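Local coordinates for protein DNA polymerase sliding clamp 2 (Sulfolobus tokodaii, PDB 3AIZ) that serves as a subunit of the ring-shaped sliding clamp that encircles DNA and tethers the polymerase and other DNA-processing proteins to it during replication, at residues V220-G223 with P227-I230; S37-D42 with L46-K51; V142-A147 with V211-Q216; L168-E171 with T176-S179; A4-S7 with D11-S14. One frame throughout, in Å; residues are numbered along the deposited sequence.

Interaction 1 (V220-G223 with P227-I230)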
# COMPACT_ATOMS: atom_id res chain seq x y z
N VAL A 220 -40.52 -0.73 -10.15
CA VAL A 220 -40.52 -0.91 -11.59
C VAL A 220 -41.94 -1.02 -12.12
O VAL A 220 -42.72 -1.85 -11.64
CB VAL A 220 -39.73 -2.17 -12.00
CG1 VAL A 220 -39.78 -2.36 -13.50
CG2 VAL A 220 -38.29 -2.07 -11.51
N GLY A 221 -42.27 -0.19 -13.10
CA GLY A 221 -43.59 -0.22 -13.70
C GLY A 221 -43.53 -0.33 -15.20
O GLY A 221 -42.63 0.21 -15.84
N PHE A 222 -44.49 -1.05 -15.78
CA PHE A 222 -44.58 -1.17 -17.23
C PHE A 222 -45.95 -1.69 -17.64
O PHE A 222 -46.80 -1.96 -16.79
CB PHE A 222 -43.48 -2.10 -17.77
CG PHE A 222 -43.70 -3.55 -17.45
CD1 PHE A 222 -44.20 -4.41 -18.41
CD2 PHE A 222 -43.39 -4.05 -16.20
CE1 PHE A 222 -44.39 -5.75 -18.13
CE2 PHE A 222 -43.59 -5.39 -15.91
CZ PHE A 222 -44.09 -6.24 -16.87
N GLY A 223 -46.16 -1.83 -18.94
CA GLY A 223 -47.42 -2.33 -19.47
C GLY A 223 -47.23 -2.87 -20.87
O GLY A 223 -46.10 -2.97 -21.35
N PRO A 227 -43.54 2.29 -22.37
CA PRO A 227 -42.28 2.55 -21.66
C PRO A 227 -42.27 2.01 -20.24
O PRO A 227 -43.31 1.98 -19.58
CB PRO A 227 -42.21 4.08 -21.64
CG PRO A 227 -42.97 4.50 -22.84
CD PRO A 227 -44.09 3.51 -22.98
N MET A 228 -41.11 1.58 -19.77
CA MET A 228 -40.94 1.09 -18.41
C MET A 228 -40.40 2.20 -17.52
O MET A 228 -39.52 2.96 -17.92
CB MET A 228 -40.00 -0.12 -18.37
CG MET A 228 -39.58 -0.54 -16.97
SD MET A 228 -38.31 -1.82 -16.95
CE MET A 228 -39.26 -3.25 -17.47
N LYS A 229 -40.94 2.28 -16.30
CA LYS A 229 -40.54 3.32 -15.36
C LYS A 229 -39.84 2.72 -14.14
O LYS A 229 -40.40 1.86 -13.46
CB LYS A 229 -41.77 4.11 -14.91
CG LYS A 229 -41.48 5.18 -13.87
CD LYS A 229 -42.78 5.82 -13.40
CE LYS A 229 -42.52 6.94 -12.40
NZ LYS A 229 -43.79 7.55 -11.93
N ILE A 230 -38.62 3.17 -13.87
CA ILE A 230 -37.90 2.74 -12.68
C ILE A 230 -37.73 3.90 -11.70
O ILE A 230 -37.22 4.96 -12.06
CB ILE A 230 -36.51 2.16 -13.02
CG1 ILE A 230 -36.64 0.84 -13.79
CG2 ILE A 230 -35.70 1.93 -11.75
CD1 ILE A 230 -36.96 1.02 -15.25

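Interaction 2 (S37-D42 with L46-K51)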
# COMPACT_ATOMS: atom_id res chain seq x y z
N SER A 37 -33.46 17.59 -12.45
CA SER A 37 -32.72 17.66 -13.70
C SER A 37 -33.12 16.47 -14.56
O SER A 37 -33.19 15.34 -14.07
CB SER A 37 -31.22 17.63 -13.43
OG SER A 37 -30.48 17.73 -14.63
N ARG A 38 -33.40 16.72 -15.83
CA ARG A 38 -33.81 15.64 -16.72
C ARG A 38 -33.22 15.81 -18.12
O ARG A 38 -33.30 16.88 -18.72
CB ARG A 38 -35.34 15.55 -16.80
CG ARG A 38 -36.01 16.65 -17.62
CD ARG A 38 -36.42 16.14 -18.99
NE ARG A 38 -37.13 17.16 -19.77
CZ ARG A 38 -37.69 16.94 -20.95
NH1 ARG A 38 -37.63 15.73 -21.51
NH2 ARG A 38 -38.32 17.92 -21.59
N TYR A 39 -32.60 14.74 -18.62
CA TYR A 39 -32.08 14.74 -19.97
C TYR A 39 -32.43 13.43 -20.66
O TYR A 39 -32.70 12.42 -20.01
CB TYR A 39 -30.57 14.95 -19.98
CG TYR A 39 -29.79 13.83 -19.33
CD1 TYR A 39 -29.66 13.76 -17.95
CD2 TYR A 39 -29.18 12.85 -20.10
CE1 TYR A 39 -28.96 12.74 -17.35
CE2 TYR A 39 -28.47 11.82 -19.51
CZ TYR A 39 -28.36 11.77 -18.14
OH TYR A 39 -27.65 10.75 -17.54
N LEU A 40 -32.43 13.46 -21.99
CA LEU A 40 -32.81 12.31 -22.79
C LEU A 40 -31.64 11.93 -23.68
O LEU A 40 -31.16 12.75 -24.47
CB LEU A 40 -34.03 12.67 -23.63
CG LEU A 40 -34.70 11.59 -24.49
CD1 LEU A 40 -35.08 10.39 -23.64
CD2 LEU A 40 -35.93 12.18 -25.17
N THR A 41 -31.16 10.70 -23.54
CA THR A 41 -30.04 10.23 -24.35
C THR A 41 -30.28 10.51 -25.83
O THR A 41 -31.42 10.60 -26.28
CB THR A 41 -29.79 8.72 -24.15
OG1 THR A 41 -30.97 7.99 -24.50
CG2 THR A 41 -29.41 8.42 -22.71
N ASP A 42 -29.19 10.66 -26.59
CA ASP A 42 -29.29 10.99 -28.00
C ASP A 42 -30.18 10.02 -28.77
O ASP A 42 -30.95 10.43 -29.65
CB ASP A 42 -27.89 11.05 -28.63
CG ASP A 42 -27.07 12.21 -28.12
OD1 ASP A 42 -27.66 13.20 -27.63
OD2 ASP A 42 -25.82 12.15 -28.21
N LEU A 46 -33.77 6.33 -23.67
CA LEU A 46 -33.72 6.40 -22.21
C LEU A 46 -33.80 7.84 -21.71
O LEU A 46 -33.01 8.69 -22.13
CB LEU A 46 -32.44 5.75 -21.69
CG LEU A 46 -32.20 5.84 -20.18
CD1 LEU A 46 -33.23 5.02 -19.43
CD2 LEU A 46 -30.80 5.37 -19.84
N MET A 47 -34.74 8.10 -20.82
CA MET A 47 -34.85 9.40 -20.18
C MET A 47 -34.42 9.32 -18.72
O MET A 47 -35.06 8.64 -17.91
CB MET A 47 -36.28 9.93 -20.26
CG MET A 47 -36.51 11.20 -19.45
SD MET A 47 -38.16 11.89 -19.65
CE MET A 47 -38.15 12.24 -21.41
N VAL A 48 -33.34 10.01 -18.38
CA VAL A 48 -32.85 10.02 -17.01
C VAL A 48 -33.39 11.23 -16.26
O VAL A 48 -33.26 12.37 -16.72
CB VAL A 48 -31.32 10.02 -16.95
CG1 VAL A 48 -30.85 9.95 -15.51
CG2 VAL A 48 -30.76 8.86 -17.76
N ILE A 49 -34.01 10.98 -15.11
CA ILE A 49 -34.56 12.05 -14.29
C ILE A 49 -33.99 12.03 -12.88
O ILE A 49 -33.98 10.99 -12.21
CB ILE A 49 -36.10 11.97 -14.21
CG1 ILE A 49 -36.72 12.19 -15.58
CG2 ILE A 49 -36.63 13.00 -13.23
CD1 ILE A 49 -38.23 12.11 -15.58
N PHE A 50 -33.52 13.18 -12.43
CA PHE A 50 -33.10 13.37 -11.05
C PHE A 50 -34.07 14.34 -10.41
O PHE A 50 -34.26 15.45 -10.91
CB PHE A 50 -31.67 13.93 -11.01
CG PHE A 50 -31.32 14.60 -9.72
CD1 PHE A 50 -31.11 13.87 -8.57
CD2 PHE A 50 -31.18 15.98 -9.67
CE1 PHE A 50 -30.78 14.49 -7.39
CE2 PHE A 50 -30.85 16.61 -8.48
CZ PHE A 50 -30.65 15.86 -7.34
N LYS A 51 -34.71 13.93 -9.31
CA LYS A 51 -35.74 14.77 -8.70
C LYS A 51 -35.75 14.73 -7.17
O LYS A 51 -35.74 13.66 -6.56
CB LYS A 51 -37.12 14.39 -9.25
CG LYS A 51 -38.28 15.10 -8.56
CD LYS A 51 -39.56 14.99 -9.37
CE LYS A 51 -39.98 13.55 -9.57
NZ LYS A 51 -41.16 13.43 -10.47

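Interaction 3 (V142-A147 with V211-Q216)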
# COMPACT_ATOMS: atom_id res chain seq x y z
N VAL A 142 -31.03 -7.08 -6.38
CA VAL A 142 -31.62 -8.12 -7.21
C VAL A 142 -31.59 -7.72 -8.68
O VAL A 142 -31.15 -8.49 -9.54
CB VAL A 142 -33.07 -8.42 -6.80
CG1 VAL A 142 -33.67 -9.47 -7.72
CG2 VAL A 142 -33.13 -8.86 -5.35
N LEU A 143 -32.05 -6.51 -8.97
CA LEU A 143 -32.06 -6.00 -10.34
C LEU A 143 -30.64 -5.97 -10.90
O LEU A 143 -30.42 -6.26 -12.08
CB LEU A 143 -32.70 -4.61 -10.40
CG LEU A 143 -34.16 -4.54 -9.97
CD1 LEU A 143 -34.67 -3.10 -10.00
CD2 LEU A 143 -35.03 -5.44 -10.83
N LYS A 144 -29.68 -5.61 -10.06
CA LYS A 144 -28.28 -5.61 -10.45
C LYS A 144 -27.85 -7.02 -10.83
O LYS A 144 -27.16 -7.22 -11.83
CB LYS A 144 -27.40 -5.07 -9.33
CG LYS A 144 -25.94 -4.92 -9.70
CD LYS A 144 -25.16 -4.25 -8.57
CE LYS A 144 -23.73 -3.95 -8.98
NZ LYS A 144 -22.99 -3.23 -7.90
N ASP A 145 -28.26 -8.00 -10.03
CA ASP A 145 -27.97 -9.40 -10.32
C ASP A 145 -28.56 -9.81 -11.67
O ASP A 145 -27.91 -10.48 -12.47
CB ASP A 145 -28.50 -10.31 -9.21
CG ASP A 145 -27.70 -10.19 -7.93
OD1 ASP A 145 -26.52 -9.77 -8.00
OD2 ASP A 145 -28.24 -10.52 -6.85
N ILE A 146 -29.80 -9.40 -11.91
CA ILE A 146 -30.47 -9.68 -13.18
C ILE A 146 -29.74 -9.01 -14.34
O ILE A 146 -29.69 -9.54 -15.45
CB ILE A 146 -31.94 -9.22 -13.15
CG1 ILE A 146 -32.73 -10.04 -12.13
CG2 ILE A 146 -32.56 -9.34 -14.53
CD1 ILE A 146 -34.19 -9.67 -12.06
N ALA A 147 -29.18 -7.83 -14.09
CA ALA A 147 -28.41 -7.12 -15.10
C ALA A 147 -27.17 -7.92 -15.49
O ALA A 147 -26.82 -8.01 -16.66
CB ALA A 147 -28.02 -5.74 -14.61
N VAL A 211 -27.53 0.47 -11.80
CA VAL A 211 -27.53 1.71 -11.02
C VAL A 211 -28.51 1.67 -9.85
O VAL A 211 -28.26 2.26 -8.80
CB VAL A 211 -27.87 2.92 -11.92
CG1 VAL A 211 -28.14 4.16 -11.08
CG2 VAL A 211 -26.75 3.18 -12.91
N THR A 212 -29.62 0.96 -10.03
CA THR A 212 -30.68 0.92 -9.02
C THR A 212 -30.25 0.25 -7.72
O THR A 212 -31.02 0.19 -6.77
CB THR A 212 -31.94 0.20 -9.55
OG1 THR A 212 -31.68 -1.20 -9.65
CG2 THR A 212 -32.33 0.75 -10.91
N SER A 213 -29.02 -0.26 -7.69
CA SER A 213 -28.52 -0.95 -6.50
C SER A 213 -28.36 -0.01 -5.32
O SER A 213 -28.30 -0.45 -4.17
CB SER A 213 -27.19 -1.66 -6.80
OG SER A 213 -26.18 -0.73 -7.14
N ILE A 214 -28.30 1.29 -5.60
CA ILE A 214 -28.15 2.30 -4.55
C ILE A 214 -29.42 2.45 -3.72
O ILE A 214 -29.45 3.19 -2.74
CB ILE A 214 -27.77 3.68 -5.13
CG1 ILE A 214 -28.96 4.28 -5.88
CG2 ILE A 214 -26.55 3.57 -6.02
CD1 ILE A 214 -28.69 5.64 -6.47
N SER A 215 -30.47 1.75 -4.12
CA SER A 215 -31.74 1.79 -3.40
C SER A 215 -32.14 0.39 -2.93
O SER A 215 -31.77 -0.61 -3.55
CB SER A 215 -32.84 2.37 -4.29
OG SER A 215 -34.10 2.35 -3.63
N GLN A 216 -32.88 0.34 -1.83
CA GLN A 216 -33.36 -0.94 -1.31
C GLN A 216 -34.81 -1.16 -1.69
O GLN A 216 -35.36 -2.24 -1.48
CB GLN A 216 -33.20 -0.99 0.21
CG GLN A 216 -31.75 -1.10 0.68
CD GLN A 216 -31.64 -1.19 2.19
OE1 GLN A 216 -32.37 -0.53 2.93
NE2 GLN A 216 -30.71 -2.02 2.67

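Interaction 4 (L168-E171 with T176-S179)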
# COMPACT_ATOMS: atom_id res chain seq x y z
N LEU A 168 -38.72 -12.48 -17.01
CA LEU A 168 -37.79 -11.85 -17.95
C LEU A 168 -37.11 -12.93 -18.79
O LEU A 168 -36.67 -13.94 -18.26
CB LEU A 168 -36.75 -11.01 -17.22
CG LEU A 168 -37.25 -9.80 -16.42
CD1 LEU A 168 -37.84 -10.22 -15.09
CD2 LEU A 168 -36.12 -8.80 -16.21
N SER A 169 -37.04 -12.70 -20.10
CA SER A 169 -36.50 -13.70 -21.02
C SER A 169 -35.62 -13.11 -22.11
O SER A 169 -35.92 -12.05 -22.66
CB SER A 169 -37.64 -14.49 -21.67
OG SER A 169 -38.39 -15.21 -20.70
N THR A 170 -34.53 -13.81 -22.42
CA THR A 170 -33.66 -13.43 -23.53
C THR A 170 -33.15 -14.66 -24.26
O THR A 170 -33.16 -15.77 -23.72
CB THR A 170 -32.45 -12.60 -23.05
OG1 THR A 170 -31.68 -13.37 -22.12
CG2 THR A 170 -32.91 -11.33 -22.38
N GLU A 171 -32.71 -14.47 -25.50
CA GLU A 171 -32.22 -15.57 -26.32
C GLU A 171 -31.14 -15.08 -27.29
O GLU A 171 -31.34 -14.09 -28.00
CB GLU A 171 -33.37 -16.21 -27.10
CG GLU A 171 -32.98 -17.43 -27.94
CD GLU A 171 -32.27 -17.06 -29.23
OE1 GLU A 171 -32.62 -16.01 -29.82
OE2 GLU A 171 -31.38 -17.82 -29.67
N THR A 176 -30.14 -19.40 -23.76
CA THR A 176 -31.41 -18.89 -23.27
C THR A 176 -31.33 -18.47 -21.80
O THR A 176 -30.63 -19.10 -21.01
CB THR A 176 -32.53 -19.94 -23.43
OG1 THR A 176 -33.33 -19.61 -24.57
CG2 THR A 176 -33.41 -19.99 -22.19
N TYR A 177 -32.05 -17.41 -21.45
CA TYR A 177 -32.15 -16.97 -20.07
C TYR A 177 -33.59 -16.66 -19.70
O TYR A 177 -34.33 -16.07 -20.50
CB TYR A 177 -31.28 -15.74 -19.83
CG TYR A 177 -31.49 -15.09 -18.48
CD1 TYR A 177 -30.90 -15.61 -17.33
CD2 TYR A 177 -32.29 -13.96 -18.34
CE1 TYR A 177 -31.09 -15.03 -16.10
CE2 TYR A 177 -32.49 -13.37 -17.11
CZ TYR A 177 -31.89 -13.91 -15.99
OH TYR A 177 -32.08 -13.32 -14.76
N LYS A 178 -34.00 -17.06 -18.50
CA LYS A 178 -35.35 -16.80 -18.03
C LYS A 178 -35.42 -16.79 -16.51
O LYS A 178 -35.33 -17.84 -15.87
CB LYS A 178 -36.32 -17.83 -18.59
CG LYS A 178 -37.77 -17.60 -18.19
CD LYS A 178 -38.68 -18.69 -18.75
CE LYS A 178 -38.61 -18.74 -20.27
NZ LYS A 178 -39.45 -19.84 -20.83
N SER A 179 -35.58 -15.60 -15.93
CA SER A 179 -35.73 -15.47 -14.48
C SER A 179 -37.18 -15.21 -14.10
O SER A 179 -37.95 -14.66 -14.90
CB SER A 179 -34.83 -14.35 -13.95
OG SER A 179 -35.13 -13.11 -14.58

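Interaction 5 (A4-S7 with D11-S14)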
# COMPACT_ATOMS: atom_id res chain seq x y z
N ALA A 4 -31.51 26.30 -1.10
CA ALA A 4 -32.13 25.06 -0.66
C ALA A 4 -31.16 24.18 0.12
O ALA A 4 -29.95 24.22 -0.11
CB ALA A 4 -32.70 24.30 -1.85
N THR A 5 -31.69 23.39 1.05
CA THR A 5 -30.86 22.51 1.87
C THR A 5 -31.33 21.06 1.82
O THR A 5 -32.50 20.77 2.07
CB THR A 5 -30.84 22.98 3.34
OG1 THR A 5 -30.17 24.24 3.43
CG2 THR A 5 -30.11 21.97 4.20
N TYR A 6 -30.41 20.16 1.50
CA TYR A 6 -30.72 18.74 1.44
C TYR A 6 -30.00 18.01 2.58
O TYR A 6 -28.86 18.34 2.90
CB TYR A 6 -30.31 18.16 0.09
CG TYR A 6 -30.80 16.75 -0.15
CD1 TYR A 6 -32.10 16.51 -0.56
CD2 TYR A 6 -29.95 15.67 0.05
CE1 TYR A 6 -32.55 15.22 -0.77
CE2 TYR A 6 -30.40 14.38 -0.16
CZ TYR A 6 -31.69 14.16 -0.57
OH TYR A 6 -32.13 12.88 -0.78
N SER A 7 -30.66 17.03 3.18
CA SER A 7 -30.18 16.43 4.42
C SER A 7 -29.12 15.34 4.25
O SER A 7 -28.64 14.79 5.24
CB SER A 7 -31.35 15.88 5.23
OG SER A 7 -31.93 14.75 4.59
N ASP A 11 -26.35 10.66 -0.31
CA ASP A 11 -27.45 10.31 -1.19
C ASP A 11 -27.47 11.17 -2.45
O ASP A 11 -27.70 10.67 -3.55
CB ASP A 11 -28.79 10.41 -0.45
CG ASP A 11 -28.96 9.31 0.58
OD1 ASP A 11 -28.25 8.29 0.48
OD2 ASP A 11 -29.80 9.47 1.49
N PHE A 12 -27.22 12.47 -2.28
CA PHE A 12 -27.13 13.40 -3.40
C PHE A 12 -26.09 12.91 -4.40
O PHE A 12 -26.31 12.94 -5.61
CB PHE A 12 -26.76 14.79 -2.89
CG PHE A 12 -27.15 15.91 -3.83
CD1 PHE A 12 -27.88 16.99 -3.37
CD2 PHE A 12 -26.79 15.87 -5.16
CE1 PHE A 12 -28.23 18.02 -4.22
CE2 PHE A 12 -27.15 16.89 -6.02
CZ PHE A 12 -27.87 17.97 -5.55
N TYR A 13 -24.94 12.46 -3.89
CA TYR A 13 -23.85 11.99 -4.73
C TYR A 13 -24.22 10.69 -5.46
O TYR A 13 -23.86 10.51 -6.63
CB TYR A 13 -22.58 11.79 -3.91
CG TYR A 13 -21.42 11.20 -4.69
CD1 TYR A 13 -21.15 9.84 -4.65
CD2 TYR A 13 -20.60 12.01 -5.46
CE1 TYR A 13 -20.09 9.30 -5.36
CE2 TYR A 13 -19.54 11.49 -6.18
CZ TYR A 13 -19.29 10.13 -6.12
OH TYR A 13 -18.24 9.60 -6.83
N SER A 14 -24.92 9.80 -4.78
CA SER A 14 -25.34 8.54 -5.38
C SER A 14 -26.26 8.80 -6.57
O SER A 14 -26.14 8.15 -7.62
CB SER A 14 -26.05 7.65 -4.36
OG SER A 14 -25.12 7.06 -3.47

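Interaction 1 (V220-G223 with P227-I230)
With chi1 of Met-228 at 170°, CG stands opposite the backbone N, and a bend at chi3 (-72°) swings the methyl end of the thioether past Val-220, whose CG1 is also trans to its own N. The two belong to an antiparallel beta hairpin, strands 218-223 and 226-233, in the C-terminal half of this PCNA-family clamp subunit. Val-220 CG1 touches Met-228 SD at 3.8 Å, the two side chains crossing at a slant. On its other branch, Val-220 CG2 packs 4.0 Å from Ile-230 CG1; these two residues form a non-hydrogen-bonded pair, and their side chains run side by side on one face of the sheet. Farther along, the CB atoms of Phe-222 and Met-228 are 4.0 Å apart, and the methionine CE reaches the Phe-222 ring obliquely.

The backbone grip comes at Gly-221 and Lys-229, a hydrogen-bonded pair whose two bonds run in opposite directions. Beyond CG the chain of Lys-229 is fully extended and carries its amine away from Gly-221, toward a long, weak ion pair with Glu-231. Each strand has a further neighbour: strand 134-138 continues the sheet beside Val-220 and Phe-222, while strand 239-244 does so beside Met-228 and Ile-230. Tyr-200 covers Phe-222 and Met-228. In the central pair, Gly-221 N donates to Lys-229 O at 2.8 Å, in the plane of the Lys-229 carbonyl, and Lys-229 N returns a bond to Gly-221 O at 2.7 Å, the donor tilted 17° from the plane of the Gly-221 carbonyl.

Interaction 2 (S37-D42 with L46-K51)
A beta hairpin of the N-terminal half of the clamp subunit brings Ser-37, Tyr-39 and Thr-41 opposite Phe-50, Val-48 and Leu-46. Strands 34-40 and 46-53 run antiparallel, and paired backbone bonds recur at every second residue: Ser-37 N to Phe-50 O is 2.8 Å, and Tyr-39 N to Val-48 O is 3.1 Å. Toward the turn Thr-41 N donates to Leu-46 O at 3.1 Å, and Leu-46 N makes a weak bond back to Thr-41 OG1, a hydroxyl that also bonds Asp-43 OD1.

The main side-chain feature is a CH-pi contact. Tyr-39 has its CG set between N and C of its own backbone (chi1 65°), which lays the ring over Val-48; Val-48 CB sits 4.0 Å from the ring centroid and 29° off the normal. The phenol oxygen is tied down by the carbonyl of Leu-20, so the ring is held at its far end too. On the same face of the sheet, Ser-37 CB meets Phe-50 CD2 at 4.1 Å, while the serine OG bonds the carbonyl of Ile-27.

The reverse face carries Arg-38, Leu-40, Met-47 and Ile-49. Met-47 CE comes to the edge of the Arg-38 guanidinium, near its plane, 3.5 Å from NH1, and Leu-40 CD1 packs on Met-47 CB. On its other side strand 46-53 pairs with strand 239-244 of the C-terminal half, the kind of strand pairing that joins the two similar domains of a PCNA-type clamp subunit.

Interaction 3 (V142-A147 with V211-Q216)
Ser-213 and Lys-144 bury the most surface here, about 40 Å² each, and they meet through carbon: Lys-144 CD rests 3.7 Å from Ser-213 CB. The lysine chain is extended along its whole length and passes alongside the serine, so its aliphatic part does the packing. Its amine ends 4.1 Å from Ser-213 OG without bonding to it. That hydroxyl is instead hydrogen-bonded to the carbonyl of Lys-210, one turn back.

Thr-212 comes next. Its chi1 of 72° sets OG1 between its backbone N and carbonyl carbon and turns the oxygen toward the helix, where Leu-143 crosses it at about a right angle. Both Leu-143 CB and CD1 lie 3.6 Å from Thr-212 OG1. The hydroxyl is buried but satisfied, since it bonds the carbonyl of Phe-209. In this way helix 140-150 is packed against the short 3-10 turn 212-214 that follows helix 202-211, and Leu-143 also rests on Phe-209 of that helix; in PCNA-type clamps such helices line the inside of the ring. Leu-143 touches Val-218 and Val-220 in the sheet beneath as well.

The helix has a second neighbour: Val-142 packs on Val-104, and Asp-145 and Ile-146 on Tyr-105, of the DNA polymerase sliding clamp C chain. Within the helix itself, Ala-147 N bonds Leu-143 O at 2.8 Å.

Interaction 4 (L168-E171 with T176-S179)
Backbone hydrogen bonds between Leu-168 and Ser-179 and between Thr-170 and Tyr-177 hold this antiparallel hairpin together. Leu-168 N reaches Ser-179 O at 3.1 Å, and in the second pair Thr-170 N reaches Tyr-177 O at 3.0 Å; each has its reciprocal bond. CA-H...O contacts lie between them, one from Lys-178 CA to Leu-168 O at 3.2 Å.

Van der Waals contacts differ on the two faces. On the face of Leu-168, Thr-170, Tyr-177 and Ser-179, Thr-170 OG1 lies 3.3 Å from Tyr-177 CB, set there by a chi1 of 60° that places the oxygen between N and the carbonyl carbon. The same hydroxyl makes a weak hydrogen bond with the amide of Gly-154. Ser-179 OG touches Leu-168 CB at 3.7 Å. On the other face, Lys-178 curls its aliphatic chain round Ser-169, with CG 3.5 Å and CE 3.6 Å from Ser-169 OG, before its amine leads away.

One side-chain hydrogen bond stays within strand 175-183: a weak one from Ser-179 OG to Tyr-177 OH.

Helix 140-150 covers Leu-168 and Tyr-177 through Ile-146, and Leu-150 lies on Thr-170 and Tyr-177. Strand 156-161 flanks strand 165-172, while residues 176-179 pair antiparallel with a strand of the DNA polymerase sliding clamp C chain, the edge-strand pairing by which PCNA-type clamps carry their sheets from one subunit to the next.

Interaction 5 (A4-S7 with D11-S14)
The ring of Tyr-6 presents a face to the edge of Phe-12, a T-shaped aromatic pair with centroids 5.9 Å apart and planes at 86°. It joins the first strand of the subunit, 3-6, to the first helix, 9-16, at the start of the N-terminal clamp domain, where the chain turns from sheet to helix within a few residues. The closest carbons are Tyr-6 CD2 and Phe-12 CD1, 4.2 Å apart.

Tyr-6 owes its place to a chi1 of -170°: CG lies opposite the backbone N, and the side chain leaves the strand toward the helix, which brings the ring against Phe-12. Phe-12 comes down from the helix to meet it, and its ring also meets the ring of Phe-50, as well as packing on Leu-79 and Leu-91, so the pair belongs to the apolar layer between the helices and the sheet.

Asp-11 approaches Tyr-6 differently. Its CB stands at the edge of the tyrosine ring, near the ring plane, and the two side chains cross at about a right angle, with the carboxylate turned 71° from the ring. The acid and the phenol do not bond each other; they share a third residue. Ser-236 OG is hydrogen-bonded both to Asp-11 OD2 and to Tyr-6 OH, and the phenol oxygen also accepts from the amide of Gly-238, so a buried polar group is satisfied by the loop between strands 226-233 and 239-244. The direct approach of the two residues is Tyr-6 OH to Asp-11 CB, 4.2 Å.

Overall arrangement
Along the chain the order is interaction 5, interaction 2, then interactions 3, 4 and 1, with interaction 4 lying between the two segments of interaction 3. The first two belong to the N-terminal half, the others to the C-terminal half. Interactions 5 and 4 are the most distant, their centres 37 Å apart. Interactions 5 and 2 touch through Phe-12 and Phe-50; interaction 3 touches interaction 1 through Thr-212 and Ile-230, and interaction 4 through Ile-146. Strand 239-244, between the hairpins of interactions 1 and 2, joins the halves, and Ile-214 of interaction 3 also meets Ser-14 of interaction 5. The elongated subunit meets the DNA polymerase sliding clamp C chain at interactions 3 and 4.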